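Local coordinates for oligopeptide ABC transporter, periplasmic oligopeptide-binding protein, putative (Thermotoga maritima MSB8, PDB 5IPW) that probably binds oligopeptides in the periplasm and hands them to an ABC transporter for uptake into the cell, at residues 295-301 with 597-602. Residues are numbered along the deposited sequence; the frame is centred on the assembly and turned at random.
Sequences GEIDMQW and SPAIAK
Residues 597-602 run antiparallel to 295-301 in extended conformation, pairing strand 599-602 with the short edge strand 299-300. At the start, Ser597 meets the indole of Trp301 (chi1 t) at the ring edge: NE1 of Trp301 donates to Ser597 OG at 2.9 Å and more weakly to Ser597 O, also at 2.9 Å, while OG has a further partner in Gly305 O. The CA-to-CB bond of Pro598 points away from 295-301, yet Pro598 O comes within 3.3 Å of Trp301 CD1. Ala599 lies opposite Trp301 (CA-CA 4.2 Å), its CB 3.6 Å from Trp301 CB. Ile600 forms the hydrogen-bonded pair with Gln300, CA-CA 5.7 Å: Gln300 N to Ile600 O and Ile600 N to Gln300 O are both 3.1 Å. The p, t side chain of Ile600 lies on the same sheet face as Gln300 and brings Ile600 CD1 to 4.4 Å from Ile297 CB. Ala601 and Met299 make the next, non-hydrogen-bonded pair, CA-CA 4.1 Å and CB-CB 4.2 Å, on the other face. Lys602 N then donates to Asp298 O at 2.8 Å. The m, m, m, t side chain of Lys602 folds back along the loop, Lys602 CG 3.6 Å from Asp298 OD1; Lys602 NZ hydrogen-bonds to Gly324 O and reaches Gly295 O only weakly, at 3.3 Å. Asp298 itself forms a salt bridge with Arg64. Gly295, at positive phi, closes helix 285-293 with a Schellman motif. Strand 326-333 flanks 599-602 on its other side, so this pairing of sequence-distant strands completes the edge of a mixed sheet in a family 5 solute-binding protein.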
loop_
_atom_site.group_PDB
_atom_site.type_symbol
_atom_site.label_atom_id
_atom_site.label_comp_id
_atom_site.label_asym_id
_atom_site.label_seq_id
_atom_site.Cartn_x
_atom_site.Cartn_y
_atom_site.Cartn_z
ATOM N N GLY A 295 20.117 14.565 -14.620
ATOM C CA GLY A 295 20.929 13.719 -13.757
ATOM C C GLY A 295 21.298 14.386 -12.451
ATOM O O GLY A 295 22.374 14.134 -11.902
ATOM N N GLU A 296 20.406 15.237 -11.953
ATOM C CA GLU A 296 20.631 15.933 -10.688
ATOM C C GLU A 296 19.909 15.248 -9.523
ATOM O O GLU A 296 19.979 15.716 -8.391
ATOM C CB GLU A 296 20.202 17.398 -10.801
ATOM C CG GLU A 296 21.148 18.248 -11.637
ATOM C CD GLU A 296 20.747 19.715 -11.691
ATOM O OE1 GLU A 296 19.607 20.048 -11.302
ATOM O OE2 GLU A 296 21.577 20.540 -12.127
ATOM N N ILE A 297 19.218 14.147 -9.810
ATOM C CA ILE A 297 18.583 13.332 -8.786
ATOM C C ILE A 297 19.237 11.947 -8.772
ATOM O O ILE A 297 19.267 11.256 -9.789
ATOM C CB ILE A 297 17.077 13.188 -9.049
ATOM C CG1 ILE A 297 16.422 14.572 -9.089
ATOM C CG2 ILE A 297 16.442 12.292 -7.988
ATOM C CD1 ILE A 297 14.910 14.553 -9.188
ATOM N N ASP A 298 19.754 11.553 -7.613
ATOM C CA ASP A 298 20.502 10.306 -7.472
ATOM C C ASP A 298 19.601 9.079 -7.494
ATOM O O ASP A 298 19.948 8.060 -8.091
ATOM C CB ASP A 298 21.328 10.339 -6.199
ATOM C CG ASP A 298 22.538 11.235 -6.325
ATOM O OD1 ASP A 298 23.212 11.160 -7.378
ATOM O OD2 ASP A 298 22.829 11.993 -5.367
ATOM N N MET A 299 18.447 9.184 -6.848
ATOM C CA MET A 299 17.395 8.184 -6.979
ATOM C C MET A 299 16.101 8.727 -6.395
ATOM O O MET A 299 16.088 9.282 -5.291
ATOM C CB MET A 299 17.806 6.846 -6.317
ATOM C CG MET A 299 16.851 6.278 -5.264
ATOM S SD MET A 299 15.326 5.584 -5.870
ATOM C CE MET A 299 14.273 5.923 -4.501
ATOM N N GLN A 300 15.013 8.558 -7.130
ATOM C CA GLN A 300 13.716 8.991 -6.647
ATOM C C GLN A 300 12.617 8.355 -7.456
ATOM O O GLN A 300 12.765 8.086 -8.644
ATOM C CB GLN A 300 13.583 10.516 -6.705
ATOM C CG GLN A 300 12.351 11.048 -5.990
ATOM C CD GLN A 300 12.419 12.543 -5.689
ATOM O OE1 GLN A 300 13.493 13.111 -5.506
ATOM N NE2 GLN A 300 11.256 13.180 -5.624
ATOM N N TRP A 301 11.514 8.095 -6.776
ATOM C CA TRP A 301 10.305 7.604 -7.402
ATOM C C TRP A 301 9.154 8.569 -7.162
ATOM O O TRP A 301 8.284 8.733 -8.022
ATOM C CB TRP A 301 9.945 6.237 -6.820
ATOM C CG TRP A 301 8.579 5.759 -7.190
ATOM C CD1 TRP A 301 8.201 5.200 -8.368
ATOM C CD2 TRP A 301 7.412 5.794 -6.368
ATOM N NE1 TRP A 301 6.864 4.882 -8.336
ATOM C CE2 TRP A 301 6.353 5.241 -7.121
ATOM C CE3 TRP A 301 7.157 6.237 -5.062
ATOM C CZ2 TRP A 301 5.056 5.119 -6.619
ATOM C CZ3 TRP A 301 5.864 6.112 -4.556
ATOM C CH2 TRP A 301 4.829 5.558 -5.336
ATOM N N SER A 597 4.793 2.975 -13.143
ATOM C CA SER A 597 5.026 3.987 -12.113
ATOM C C SER A 597 6.531 4.065 -11.901
ATOM O O SER A 597 7.050 3.553 -10.911
ATOM C CB SER A 597 4.316 3.601 -10.810
ATOM O OG SER A 597 4.439 4.627 -9.840
ATOM N N PRO A 598 7.239 4.692 -12.845
ATOM C CA PRO A 598 8.679 4.536 -12.921
ATOM C C PRO A 598 9.465 5.361 -11.918
ATOM O O PRO A 598 8.984 6.368 -11.399
ATOM C CB PRO A 598 8.998 5.006 -14.338
ATOM C CG PRO A 598 7.981 6.056 -14.593
ATOM C CD PRO A 598 6.730 5.554 -13.925
ATOM N N ALA A 599 10.683 4.909 -11.668
ATOM C CA ALA A 599 11.617 5.612 -10.815
ATOM C C ALA A 599 12.886 5.767 -11.608
ATOM O O ALA A 599 13.041 5.161 -12.672
ATOM C CB ALA A 599 11.890 4.804 -9.556
ATOM N N ILE A 600 13.799 6.574 -11.098
ATOM C CA ILE A 600 15.117 6.657 -11.693
ATOM C C ILE A 600 16.171 6.485 -10.626
ATOM O O ILE A 600 15.941 6.784 -9.456
ATOM C CB ILE A 600 15.343 7.973 -12.473
ATOM C CG1 ILE A 600 15.460 9.181 -11.538
ATOM C CG2 ILE A 600 14.221 8.185 -13.478
ATOM C CD1 ILE A 600 15.924 10.442 -12.246
ATOM N N ALA A 601 17.316 5.975 -11.056
ATOM C CA ALA A 601 18.475 5.841 -10.212
ATOM C C ALA A 601 19.690 6.102 -11.073
ATOM O O ALA A 601 19.815 5.547 -12.144
ATOM C CB ALA A 601 18.538 4.440 -9.629
ATOM N N LYS A 602 20.581 6.956 -10.606
ATOM C CA LYS A 602 21.848 7.139 -11.271
ATOM C C LYS A 602 22.545 5.796 -11.432
ATOM O O LYS A 602 22.332 4.877 -10.647
ATOM C CB LYS A 602 22.740 8.088 -10.472
ATOM C CG LYS A 602 22.246 9.526 -10.470
ATOM C CD LYS A 602 22.565 10.248 -11.764
ATOM C CE LYS A 602 24.014 10.693 -11.797
ATOM N NZ LYS A 602 24.219 11.624 -12.936
#